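Local coordinates for putative silent information regulator 2 (Leishmania infantum, PDB 5OL0), which probably acts as a zinc-containing, NAD-dependent deacetylase of the sirtuin family, removing acetyl groups from lysine side chains of proteins and regulating gene expression, at residues E212-G218 with V237-N243; A153-T159 with C178-I184; N96-G100 with S148-A152; G59-L64 with S90-L95; L142-H146 with L196-F200. One frame throughout, in Å; residues are numbered along the deposited sequence.

Contact 1: residues E212-G218 with V237-N243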
# COMPACT_ATOMS: atom_id res chain seq x y z
N GLU A 212 -2.14 -13.95 -12.73
CA GLU A 212 -1.69 -13.96 -14.14
C GLU A 212 -0.77 -12.77 -14.45
O GLU A 212 -0.18 -12.71 -15.51
CB GLU A 212 -2.92 -13.85 -15.08
CG GLU A 212 -3.75 -15.11 -15.15
CD GLU A 212 -5.18 -14.95 -15.75
OE1 GLU A 212 -5.77 -13.85 -15.91
OE2 GLU A 212 -5.74 -16.01 -16.04
N LEU A 213 -0.71 -11.82 -13.52
CA LEU A 213 -0.01 -10.56 -13.69
C LEU A 213 0.02 -9.87 -12.34
O LEU A 213 -0.99 -9.88 -11.59
CB LEU A 213 -0.69 -9.67 -14.72
CG LEU A 213 -0.10 -8.27 -14.87
CD1 LEU A 213 1.31 -8.28 -15.42
CD2 LEU A 213 -1.04 -7.43 -15.71
N VAL A 214 1.17 -9.27 -12.03
CA VAL A 214 1.32 -8.52 -10.82
C VAL A 214 1.87 -7.14 -11.20
O VAL A 214 2.72 -7.03 -12.07
CB VAL A 214 2.09 -9.29 -9.74
CG1 VAL A 214 3.44 -9.69 -10.20
CG2 VAL A 214 2.22 -8.47 -8.48
N ILE A 215 1.24 -6.11 -10.65
CA ILE A 215 1.62 -4.73 -10.90
C ILE A 215 1.84 -4.19 -9.52
O ILE A 215 0.94 -4.27 -8.65
CB ILE A 215 0.47 -3.92 -11.57
CG1 ILE A 215 0.05 -4.56 -12.90
CG2 ILE A 215 0.90 -2.47 -11.78
CD1 ILE A 215 -1.10 -3.81 -13.60
N ILE A 216 3.04 -3.66 -9.30
CA ILE A 216 3.55 -3.37 -7.99
C ILE A 216 3.88 -1.89 -8.01
O ILE A 216 4.83 -1.49 -8.71
CB ILE A 216 4.85 -4.18 -7.75
CG1 ILE A 216 4.56 -5.65 -7.91
CG2 ILE A 216 5.53 -3.82 -6.40
CD1 ILE A 216 5.82 -6.54 -7.99
N ILE A 217 3.07 -1.08 -7.32
CA ILE A 217 3.16 0.37 -7.49
C ILE A 217 3.62 1.06 -6.24
O ILE A 217 2.85 1.20 -5.23
CB ILE A 217 1.83 0.98 -7.91
CG1 ILE A 217 1.22 0.14 -9.05
CG2 ILE A 217 2.05 2.48 -8.21
CD1 ILE A 217 -0.12 0.58 -9.58
N GLY A 218 4.87 1.55 -6.30
CA GLY A 218 5.35 2.45 -5.27
C GLY A 218 5.67 1.77 -3.96
O GLY A 218 5.63 2.41 -2.91
N VAL A 237 4.85 -15.63 -14.70
CA VAL A 237 3.94 -14.50 -14.92
C VAL A 237 4.66 -13.14 -14.88
O VAL A 237 5.57 -12.96 -14.09
CB VAL A 237 2.71 -14.50 -14.02
CG1 VAL A 237 1.91 -15.80 -14.22
CG2 VAL A 237 3.06 -14.17 -12.60
N PRO A 238 4.24 -12.19 -15.71
CA PRO A 238 4.84 -10.88 -15.71
C PRO A 238 4.66 -10.14 -14.37
O PRO A 238 3.58 -10.28 -13.69
CB PRO A 238 4.14 -10.13 -16.84
CG PRO A 238 2.97 -10.95 -17.20
CD PRO A 238 3.19 -12.33 -16.73
N ARG A 239 5.71 -9.40 -13.99
CA ARG A 239 5.69 -8.61 -12.78
C ARG A 239 6.11 -7.20 -13.17
O ARG A 239 7.20 -7.01 -13.66
CB ARG A 239 6.58 -9.22 -11.70
CG ARG A 239 6.33 -10.68 -11.41
CD ARG A 239 7.06 -11.16 -10.15
NE ARG A 239 8.51 -11.14 -10.35
CZ ARG A 239 9.41 -11.57 -9.45
NH1 ARG A 239 9.06 -12.09 -8.28
NH2 ARG A 239 10.68 -11.51 -9.74
N VAL A 240 5.22 -6.24 -13.00
CA VAL A 240 5.42 -4.90 -13.48
C VAL A 240 5.70 -4.06 -12.26
O VAL A 240 4.87 -4.02 -11.35
CB VAL A 240 4.14 -4.38 -14.23
CG1 VAL A 240 4.27 -2.92 -14.56
CG2 VAL A 240 3.98 -5.15 -15.53
N VAL A 241 6.84 -3.40 -12.20
CA VAL A 241 7.16 -2.59 -11.01
C VAL A 241 7.16 -1.16 -11.48
O VAL A 241 7.88 -0.84 -12.44
CB VAL A 241 8.50 -2.96 -10.38
CG1 VAL A 241 8.76 -2.08 -9.16
CG2 VAL A 241 8.52 -4.45 -10.02
N MET A 242 6.30 -0.34 -10.89
CA MET A 242 6.33 1.13 -11.06
C MET A 242 6.89 1.80 -9.83
O MET A 242 6.24 1.86 -8.77
CB MET A 242 4.94 1.69 -11.34
CG MET A 242 4.23 1.08 -12.54
SD MET A 242 2.59 1.80 -12.82
CE MET A 242 2.26 1.06 -14.41
N ASN A 243 8.12 2.32 -9.93
CA ASN A 243 8.81 2.83 -8.73
C ASN A 243 9.85 3.86 -9.19
O ASN A 243 10.34 3.77 -10.30
CB ASN A 243 9.45 1.66 -7.96
CG ASN A 243 9.69 1.98 -6.48
OD1 ASN A 243 10.63 2.70 -6.16
ND2 ASN A 243 8.86 1.46 -5.58
O HOH W 1 6.83 -0.65 -6.51
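Val214 and Arg239 face each other as a bridged pair, and their side chains rise side by side from the same face of the sheet, with Val214 CG1 3.3 Å from Arg239 CG. This methyl lies between the backbone N and the carbonyl carbon (chi1 58°), which sets it against the aliphatic stem of the arginine. The guanidinium end leads away to a salt bridge with Asp279. Farther along that face, Ile216 and Val241 meet at a slant, Ile216 CD1 to Val241 CG2 at 4.0 Å. On the other face Leu213 stands roughly at right angles to the proline ring, its CD1 3.6 Å from Pro238 CG, and the same methyl reaches Val240 CG2 at 4.1 Å. Ile217 and Met242 extend this apolar layer, onto which helix 21-30 packs through Leu213, Val240 and Met242. Five backbone hydrogen bonds join the two segments, whose strands run parallel at 12°. Ile216 is held twice: its N donates to Val240 O at 2.8 Å, and its O accepts from Met242 N at 2.9 Å. A water accepts from Asn243 ND2 at 3.1 Å and gives a weak bond to Ile216 O, while Asn243 OD1 accepts from Glu245 N. Just beyond the two strands lie Gly218 and Asn243, which probably help to bind NAD. Such a ladder of parallel strands ending at the dinucleotide site is typical of the Rossmann-fold domain of sirtuins.

Contact 2: residues A153-T159 with C178-I184. With ZN (zinc ion), chain E.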
# COMPACT_ATOMS: atom_id res chain seq x y z
N ALA A 153 -8.44 0.27 18.52
CA ALA A 153 -8.54 -0.84 19.48
C ALA A 153 -7.43 -0.79 20.52
O ALA A 153 -6.34 -0.22 20.26
CB ALA A 153 -8.50 -2.21 18.74
N CYS A 154 -7.69 -1.36 21.69
CA CYS A 154 -6.65 -1.58 22.71
C CYS A 154 -5.55 -2.53 22.25
O CYS A 154 -5.83 -3.60 21.73
CB CYS A 154 -7.26 -2.20 23.95
SG CYS A 154 -6.07 -2.43 25.31
N ILE A 155 -4.30 -2.15 22.42
CA ILE A 155 -3.21 -3.05 22.03
C ILE A 155 -3.03 -4.23 23.02
O ILE A 155 -2.47 -5.23 22.63
CB ILE A 155 -1.84 -2.31 21.91
CG1 ILE A 155 -1.28 -1.97 23.30
CG2 ILE A 155 -1.97 -1.11 20.93
CD1 ILE A 155 0.01 -1.20 23.29
N GLU A 156 -3.44 -4.10 24.29
CA GLU A 156 -3.30 -5.20 25.27
C GLU A 156 -4.43 -6.24 25.09
O GLU A 156 -4.15 -7.40 24.82
CB GLU A 156 -3.23 -4.69 26.74
CG GLU A 156 -2.10 -3.71 27.16
CD GLU A 156 -0.69 -3.96 26.58
OE1 GLU A 156 -0.34 -5.06 26.06
OE2 GLU A 156 0.13 -3.01 26.66
N CYS A 157 -5.70 -5.84 25.22
CA CYS A 157 -6.84 -6.77 25.12
C CYS A 157 -7.59 -6.79 23.79
O CYS A 157 -8.54 -7.55 23.66
CB CYS A 157 -7.83 -6.51 26.26
SG CYS A 157 -8.89 -5.02 26.13
N HIS A 158 -7.20 -5.95 22.82
CA HIS A 158 -7.85 -5.92 21.49
C HIS A 158 -9.35 -5.49 21.46
O HIS A 158 -10.02 -5.58 20.42
CB HIS A 158 -7.56 -7.22 20.73
CG HIS A 158 -6.09 -7.51 20.58
ND1 HIS A 158 -5.25 -6.75 19.79
CD2 HIS A 158 -5.29 -8.43 21.18
CE1 HIS A 158 -4.01 -7.19 19.90
NE2 HIS A 158 -4.01 -8.21 20.73
N THR A 159 -9.85 -4.94 22.57
CA THR A 159 -11.24 -4.44 22.60
C THR A 159 -11.36 -3.15 21.74
O THR A 159 -10.65 -2.15 22.04
CB THR A 159 -11.70 -4.04 24.02
OG1 THR A 159 -11.57 -5.16 24.90
CG2 THR A 159 -13.15 -3.53 24.03
N CYS A 178 -7.95 2.17 27.01
CA CYS A 178 -8.97 1.15 27.05
C CYS A 178 -9.84 1.30 28.31
O CYS A 178 -9.31 1.52 29.38
CB CYS A 178 -8.28 -0.19 27.14
SG CYS A 178 -9.31 -1.64 26.91
N SER A 179 -11.15 1.15 28.18
CA SER A 179 -12.08 1.22 29.33
C SER A 179 -12.31 -0.15 29.99
O SER A 179 -13.21 -0.31 30.82
CB SER A 179 -13.42 1.79 28.89
OG SER A 179 -13.23 2.97 28.13
N THR A 180 -11.54 -1.16 29.58
CA THR A 180 -11.58 -2.49 30.15
C THR A 180 -10.31 -2.74 30.98
O THR A 180 -10.42 -3.15 32.13
CB THR A 180 -11.75 -3.56 29.05
OG1 THR A 180 -13.06 -3.44 28.46
CG2 THR A 180 -11.56 -4.99 29.62
N CYS A 181 -9.13 -2.47 30.41
CA CYS A 181 -7.86 -2.83 31.04
C CYS A 181 -6.90 -1.66 31.27
O CYS A 181 -5.77 -1.87 31.75
CB CYS A 181 -7.17 -3.90 30.17
SG CYS A 181 -6.24 -3.30 28.72
N GLY A 182 -7.30 -0.44 30.90
CA GLY A 182 -6.38 0.67 30.93
C GLY A 182 -5.22 0.58 29.94
O GLY A 182 -4.29 1.40 29.97
N GLY A 183 -5.25 -0.40 29.04
CA GLY A 183 -4.26 -0.44 27.99
C GLY A 183 -4.29 0.78 27.06
O GLY A 183 -5.26 1.55 26.99
N ILE A 184 -3.18 0.97 26.38
CA ILE A 184 -3.04 2.00 25.36
C ILE A 184 -3.82 1.64 24.10
O ILE A 184 -3.68 0.51 23.57
CB ILE A 184 -1.58 2.18 24.96
CG1 ILE A 184 -0.81 2.89 26.09
CG2 ILE A 184 -1.47 3.04 23.68
CD1 ILE A 184 0.68 2.56 26.08
ZN ZN E . -7.63 -3.26 26.82
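Cys178 meets Cys154 and Cys157 around the zinc ion: its SG binds the metal at 2.3 Å, and its CB rests 3.6 Å from Cys154 SG. Within its own loop, Cys178 SG also accepts from Thr180 N at 3.5 Å and from Cys181 N. Thr180 turns its CB toward Cys157 SG, at the margin of the cluster. Cys181 then supplies another ligand, SG to zinc at 2.4 Å. Its sulfur lies between the backbone N and the carbonyl carbon (chi1 82°), as does that of Cys157 (chi1 75°), whereas Cys154 and Cys178 both carry SG anti to N. Each segment thus gives one cysteine of each kind. Gly183 follows, its CA 3.8 Å from Cys154 SG and close to the CG of Glu156, whose carboxylate forms a salt bridge with Arg82. Ile184 ends the loop with a backbone tie, its O accepting from Ile155 N at 3.0 Å in an almost perfectly straight bond (179°). The two isoleucine side chains lie alongside each other and point the same way, Ile155 CD1 being 4.1 Å from Ile184 CB. Four sulfurs on one ion form the Cys4 zinc site of the sirtuins, distant from the catalytic centre. The metal crosslinks two CxxC loops, and N-H donation to its ligands probably helps to spread their negative charge.

Contact 3: residues N96-G100 with S148-A152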
# COMPACT_ATOMS: atom_id res chain seq x y z
N ASN A 96 -2.49 13.23 9.39
CA ASN A 96 -3.83 13.53 8.86
C ASN A 96 -4.44 12.37 8.08
O ASN A 96 -5.07 12.57 7.08
CB ASN A 96 -3.79 14.83 8.00
CG ASN A 96 -4.13 16.04 8.81
OD1 ASN A 96 -5.03 15.98 9.66
ND2 ASN A 96 -3.41 17.13 8.58
N LEU A 97 -4.20 11.14 8.55
CA LEU A 97 -4.61 9.95 7.81
C LEU A 97 -6.04 9.52 8.10
O LEU A 97 -6.46 8.48 7.60
CB LEU A 97 -3.65 8.79 8.12
CG LEU A 97 -2.26 9.09 7.55
CD1 LEU A 97 -1.25 8.03 7.98
CD2 LEU A 97 -2.28 9.20 6.07
N TRP A 98 -6.76 10.30 8.90
CA TRP A 98 -8.16 10.01 9.26
C TRP A 98 -8.92 10.03 7.97
O TRP A 98 -8.68 10.93 7.16
CB TRP A 98 -8.74 11.12 10.20
CG TRP A 98 -7.81 11.44 11.30
CD1 TRP A 98 -7.00 12.53 11.37
CD2 TRP A 98 -7.47 10.61 12.43
NE1 TRP A 98 -6.27 12.49 12.50
CE2 TRP A 98 -6.47 11.29 13.14
CE3 TRP A 98 -7.93 9.37 12.91
CZ2 TRP A 98 -5.93 10.81 14.36
CZ3 TRP A 98 -7.40 8.87 14.11
CH2 TRP A 98 -6.39 9.60 14.82
N PRO A 99 -9.82 9.05 7.74
CA PRO A 99 -10.52 9.04 6.43
C PRO A 99 -11.34 10.30 6.20
O PRO A 99 -11.97 10.84 7.13
CB PRO A 99 -11.46 7.81 6.51
CG PRO A 99 -11.50 7.42 7.95
CD PRO A 99 -10.16 7.83 8.52
N GLY A 100 -11.27 10.79 4.98
CA GLY A 100 -12.04 11.90 4.53
C GLY A 100 -11.20 13.13 4.30
O GLY A 100 -11.75 14.14 3.82
N SER A 148 -5.39 0.65 8.94
CA SER A 148 -5.67 2.05 8.62
C SER A 148 -6.25 2.76 9.84
O SER A 148 -6.43 2.12 10.94
CB SER A 148 -6.73 2.15 7.49
OG SER A 148 -8.05 1.94 8.00
N PHE A 149 -6.55 4.06 9.64
CA PHE A 149 -7.14 4.94 10.69
C PHE A 149 -8.66 4.94 10.75
O PHE A 149 -9.32 5.88 11.29
CB PHE A 149 -6.61 6.36 10.54
CG PHE A 149 -5.19 6.55 11.02
CD1 PHE A 149 -4.13 5.89 10.41
CD2 PHE A 149 -4.90 7.41 12.07
CE1 PHE A 149 -2.82 6.06 10.86
CE2 PHE A 149 -3.61 7.55 12.55
CZ PHE A 149 -2.56 6.88 11.94
N ALA A 150 -9.25 3.87 10.24
CA ALA A 150 -10.69 3.82 10.12
C ALA A 150 -11.35 3.31 11.37
O ALA A 150 -12.53 3.54 11.51
CB ALA A 150 -11.09 2.96 8.93
N ALA A 151 -10.61 2.59 12.22
CA ALA A 151 -11.13 1.96 13.46
C ALA A 151 -9.95 1.95 14.43
O ALA A 151 -8.82 2.26 14.04
CB ALA A 151 -11.60 0.53 13.21
N ALA A 152 -10.23 1.64 15.69
CA ALA A 152 -9.24 1.72 16.74
C ALA A 152 -9.47 0.58 17.73
O ALA A 152 -10.60 0.05 17.82
CB ALA A 152 -9.34 3.08 17.45
O HOH W 2 -6.24 5.78 7.05
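Phe149 reaches across to Leu97, its CB lying 3.6 Å from Leu97 O. With CG anti to the carbonyl carbon (chi1 -75°), the ring enters the angle between Leu97 and Trp98. One ring face receives Leu97 in a CH-pi contact, CD1 of Phe149 lying 3.7 Å from Leu97 CB. Farther out, Phe149 CE1 meets Leu97 CD1 at 3.8 Å. The CD2 edge of the ring is directed at the indole: Phe149 CD2 stands 3.5 Å from Trp98 CZ3, over the indole face. The pair is T-shaped, with the planes 87° apart. Phe149 CE2 touches Ala92 of helix 85-95, and Trp98 makes a second edge-to-face pair with Tyr167. Pro99 CD lies 3.5 Å from the backbone Phe149 O. The contact joins the loop after helix 85-95 to the corner leading into strand 151-154, and Leu97 also packs on Ile128, a probable NAD-binding residue. The backbones are bridged by a water that donates to Leu97 O at 2.8 Å and accepts from Phe149 N at 3.1 Å. No direct hydrogen bond joins the segments, so aromatic and aliphatic packing plus this one water hold them, while Phe149 O is buried with no polar partner in the model.

Contact 4: residues G59-L64 with S90-L95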
# COMPACT_ATOMS: atom_id res chain seq x y z
N GLY A 59 6.64 18.92 8.42
CA GLY A 59 6.34 19.00 9.82
C GLY A 59 6.62 17.66 10.44
O GLY A 59 7.18 17.58 11.52
N ILE A 60 6.25 16.59 9.74
CA ILE A 60 6.47 15.25 10.25
C ILE A 60 7.97 15.00 10.60
O ILE A 60 8.27 14.50 11.69
CB ILE A 60 5.83 14.15 9.35
CG1 ILE A 60 5.84 12.81 10.06
CG2 ILE A 60 6.52 13.99 8.01
CD1 ILE A 60 4.85 12.76 11.20
N TYR A 61 8.90 15.39 9.71
CA TYR A 61 10.36 15.22 9.96
C TYR A 61 10.90 16.03 11.19
O TYR A 61 11.70 15.51 12.03
CB TYR A 61 11.10 15.60 8.69
CG TYR A 61 12.59 15.54 8.74
CD1 TYR A 61 13.34 16.63 9.22
CD2 TYR A 61 13.26 14.43 8.25
CE1 TYR A 61 14.73 16.59 9.22
CE2 TYR A 61 14.64 14.37 8.25
CZ TYR A 61 15.37 15.45 8.73
OH TYR A 61 16.73 15.36 8.72
N ALA A 62 10.44 17.28 11.28
CA ALA A 62 10.80 18.21 12.38
C ALA A 62 10.56 17.59 13.75
O ALA A 62 11.43 17.58 14.61
CB ALA A 62 10.00 19.51 12.25
N ASN A 63 9.36 17.05 13.91
CA ASN A 63 8.96 16.28 15.08
C ASN A 63 9.97 15.15 15.42
O ASN A 63 10.56 15.17 16.50
CB ASN A 63 7.55 15.72 14.82
CG ASN A 63 6.87 15.17 16.06
OD1 ASN A 63 7.50 14.90 17.09
ND2 ASN A 63 5.57 15.01 15.96
N LEU A 64 10.15 14.19 14.49
CA LEU A 64 11.00 12.98 14.69
C LEU A 64 12.39 13.29 15.27
O LEU A 64 12.94 12.50 16.04
CB LEU A 64 11.18 12.20 13.36
CG LEU A 64 10.25 11.04 12.93
CD1 LEU A 64 8.84 11.26 13.43
CD2 LEU A 64 10.26 10.81 11.41
N SER A 90 1.99 11.86 18.64
CA SER A 90 2.48 13.08 18.07
C SER A 90 2.62 12.99 16.57
O SER A 90 2.27 13.92 15.85
CB SER A 90 3.78 13.47 18.73
OG SER A 90 4.27 14.65 18.18
N ILE A 91 3.08 11.85 16.07
CA ILE A 91 3.10 11.62 14.63
C ILE A 91 1.68 11.48 14.05
O ILE A 91 1.41 12.04 12.97
CB ILE A 91 3.99 10.42 14.29
CG1 ILE A 91 5.44 10.88 14.34
CG2 ILE A 91 3.69 9.79 12.94
CD1 ILE A 91 6.06 10.69 15.70
N ALA A 92 0.77 10.82 14.78
CA ALA A 92 -0.56 10.61 14.26
C ALA A 92 -1.29 11.94 14.03
O ALA A 92 -2.03 12.09 13.07
CB ALA A 92 -1.34 9.72 15.20
N ARG A 93 -1.10 12.88 14.93
CA ARG A 93 -1.68 14.20 14.83
C ARG A 93 -1.26 14.98 13.57
O ARG A 93 -2.02 15.82 13.09
CB ARG A 93 -1.19 15.06 16.02
CG ARG A 93 -2.08 15.11 17.20
CD ARG A 93 -1.66 16.23 18.16
NE ARG A 93 -0.44 15.92 18.90
CZ ARG A 93 -0.34 15.00 19.88
NH1 ARG A 93 -1.37 14.23 20.27
NH2 ARG A 93 0.84 14.79 20.48
N GLU A 94 -0.04 14.74 13.10
CA GLU A 94 0.51 15.42 11.93
C GLU A 94 0.26 14.77 10.56
O GLU A 94 0.23 15.46 9.57
CB GLU A 94 2.00 15.68 12.15
CG GLU A 94 2.21 16.56 13.38
CD GLU A 94 3.60 17.12 13.46
OE1 GLU A 94 4.57 16.32 13.55
OE2 GLU A 94 3.72 18.37 13.43
N LEU A 95 0.05 13.47 10.52
CA LEU A 95 -0.10 12.78 9.24
C LEU A 95 -1.44 12.96 8.59
O LEU A 95 -1.52 12.80 7.39
CB LEU A 95 0.17 11.31 9.40
CG LEU A 95 1.65 10.95 9.57
CD1 LEU A 95 1.72 9.60 10.24
CD2 LEU A 95 2.39 10.91 8.25
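Asn63 reaches Ser90 and Glu94 with its amide, and these hydrogen bonds are the polar part of the interface. With CG anti to the backbone N (chi1 -166°), the side chain extends toward the facing helix, where ND2 donates to Ser90 OG at 2.6 Å and to Glu94 OE1 at 2.9 Å. Both acceptors lie close to the amide plane, as the two N-H bonds of a flat amide require. The glutamate is approached differently: the donor stands above its carboxylate, 52° out of the plane. The apolar part lies beside this group. Ile60 pushes its CD1 between Ile91 and Leu95, 3.6 Å from Ile91 CG2 and 4.0 Å from Leu95 CG. On another branch of Ile91, CG1 is met at 3.5 Å by Leu64 CD1. Ile60 and Leu64 each cross Ile91 at about a right angle, so one isoleucine serves two residues a helical turn apart. As for the backbones, the segments run almost antiparallel, at 169°, with their axes 9.7 Å apart, and join helix 59-67 to helix 85-95 in the helical part of the smaller sirtuin domain. Chemically, both hydrogens of the Asn63 amide are used, which fixes its rotation and makes Ser90 OG an acceptor here; donation to Glu94 would probably favour an ionised carboxylate.

Contact 5: residues L142-H146 with L196-F200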
# COMPACT_ATOMS: atom_id res chain seq x y z
N LEU A 142 -10.18 -5.84 -1.62
CA LEU A 142 -9.15 -5.02 -0.99
C LEU A 142 -8.60 -5.68 0.27
O LEU A 142 -9.37 -6.07 1.12
CB LEU A 142 -9.70 -3.67 -0.61
CG LEU A 142 -8.77 -2.75 0.19
CD1 LEU A 142 -7.56 -2.40 -0.69
CD2 LEU A 142 -9.55 -1.50 0.65
N VAL A 143 -7.27 -5.73 0.38
CA VAL A 143 -6.57 -6.10 1.59
C VAL A 143 -5.71 -4.95 2.06
O VAL A 143 -4.69 -4.60 1.41
CB VAL A 143 -5.73 -7.33 1.32
CG1 VAL A 143 -4.94 -7.74 2.56
CG2 VAL A 143 -6.66 -8.46 0.83
N GLU A 144 -6.13 -4.36 3.18
CA GLU A 144 -5.36 -3.34 3.92
C GLU A 144 -4.43 -4.10 4.80
O GLU A 144 -4.74 -4.32 5.95
CB GLU A 144 -6.31 -2.44 4.76
CG GLU A 144 -7.00 -1.42 3.86
CD GLU A 144 -8.07 -0.54 4.50
OE1 GLU A 144 -8.76 -1.03 5.40
OE2 GLU A 144 -8.26 0.62 4.06
N ALA A 145 -3.28 -4.53 4.26
CA ALA A 145 -2.43 -5.44 4.98
C ALA A 145 -1.80 -4.90 6.27
O ALA A 145 -1.39 -5.69 7.13
CB ALA A 145 -1.33 -5.95 4.06
N HIS A 146 -1.71 -3.58 6.39
CA HIS A 146 -1.21 -2.89 7.56
C HIS A 146 -2.24 -2.03 8.24
O HIS A 146 -1.88 -1.11 8.95
CB HIS A 146 -0.04 -2.01 7.17
CG HIS A 146 1.15 -2.81 6.74
ND1 HIS A 146 2.18 -2.28 5.99
CD2 HIS A 146 1.45 -4.12 6.93
CE1 HIS A 146 3.05 -3.23 5.72
NE2 HIS A 146 2.63 -4.35 6.28
N LEU A 196 -0.40 -9.43 11.17
CA LEU A 196 -1.15 -8.84 10.04
C LEU A 196 -2.56 -9.44 10.02
O LEU A 196 -2.77 -10.54 10.55
CB LEU A 196 -0.49 -9.13 8.71
CG LEU A 196 0.60 -8.13 8.32
CD1 LEU A 196 1.87 -8.33 9.17
CD2 LEU A 196 0.93 -8.30 6.81
N PRO A 197 -3.52 -8.79 9.38
CA PRO A 197 -4.86 -9.46 9.34
C PRO A 197 -4.89 -10.73 8.50
O PRO A 197 -4.08 -10.93 7.59
CB PRO A 197 -5.77 -8.38 8.74
CG PRO A 197 -4.83 -7.56 7.86
CD PRO A 197 -3.48 -7.58 8.55
N ASP A 198 -5.84 -11.60 8.81
CA ASP A 198 -6.08 -12.86 8.12
C ASP A 198 -6.18 -12.73 6.62
O ASP A 198 -5.75 -13.59 5.88
CB ASP A 198 -7.46 -13.41 8.54
CG ASP A 198 -7.45 -14.08 9.90
OD1 ASP A 198 -6.43 -14.68 10.29
OD2 ASP A 198 -8.53 -14.08 10.55
N ALA A 199 -6.85 -11.67 6.19
CA ALA A 199 -7.04 -11.43 4.81
C ALA A 199 -5.71 -11.26 4.06
O ALA A 199 -5.65 -11.54 2.84
CB ALA A 199 -7.92 -10.22 4.62
N PHE A 200 -4.67 -10.78 4.72
CA PHE A 200 -3.32 -10.77 4.09
C PHE A 200 -2.86 -12.17 3.78
O PHE A 200 -2.41 -12.47 2.67
CB PHE A 200 -2.27 -10.07 4.96
CG PHE A 200 -0.91 -10.30 4.45
CD1 PHE A 200 -0.46 -9.59 3.36
CD2 PHE A 200 -0.14 -11.35 4.93
CE1 PHE A 200 0.78 -9.83 2.83
CE2 PHE A 200 1.10 -11.59 4.41
CZ PHE A 200 1.57 -10.83 3.36
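At the edge of the pocket that receives the acetylated lysine, Leu196 and Pro197 close over the backbone that leads into His146, the probable proton acceptor of catalysis. Ala145 O is the focus: Pro197 CD lies 3.2 Å from it and Leu196 CG 3.4 Å. Packed against these carbons, this carbonyl oxygen is buried without a polar partner in the model. The methyl of Ala145 turns to Phe200, with CB 3.8 Å from Phe200 CD1, approaching the ring obliquely. Leu196 CD2 fills the corner between two rings, lying over one face of Phe200 and 4.2 Å from His146 CD2, at the imidazole edge and near its plane. Earlier in the segment, Val143 sets both methyls against the Ala199-Phe200 peptide in the first turn of helix 198-207. Its CG1, anti to the backbone N (chi1 178°), comes within 3.7 Å of Phe200 N, while CG2 reaches Ala199 O at 3.8 Å. Phe200 N itself donates to Pro197 O at 2.9 Å, which fastens this turn. No hydrogen bond crosses between the segments, so the fit rests on van der Waals contacts. Beyond them, His146 ND1 bonds to Gln126 O, which anchors the imidazole. The bound peptide packs its modified side chain on His146 and Leu196, and a basic side chain of that peptide pairs with Asp198 OD1 in a salt bridge. A histidine just beyond an edge strand of the Rossmann sheet, with apolar side chains lining the substrate channel beside it, is characteristic of the sirtuin active site.

In the fold
Along the chain contact 4 closes first, followed by contact 3, contact 2 and finally contact 1; contact 5 encloses contact 2 and interleaves with contact 3. Contacts 1 and 5 share the six-stranded parallel sheet, with centres about 19 Å apart, and helix 198-207 of contact 5 leads into strand 213-217 of contact 1. Contacts 2 and 3 share strand 151-154, and contact 3 touches contact 4 through Phe149 and Ala92. The centres of contact 2, which holds the zinc, and contact 1 are about 39 Å apart, on opposite sides of the chain's centre. Residues 142-152 link contacts 5 and 3, joining the Rossmann sheet to the smaller domain beside the active site.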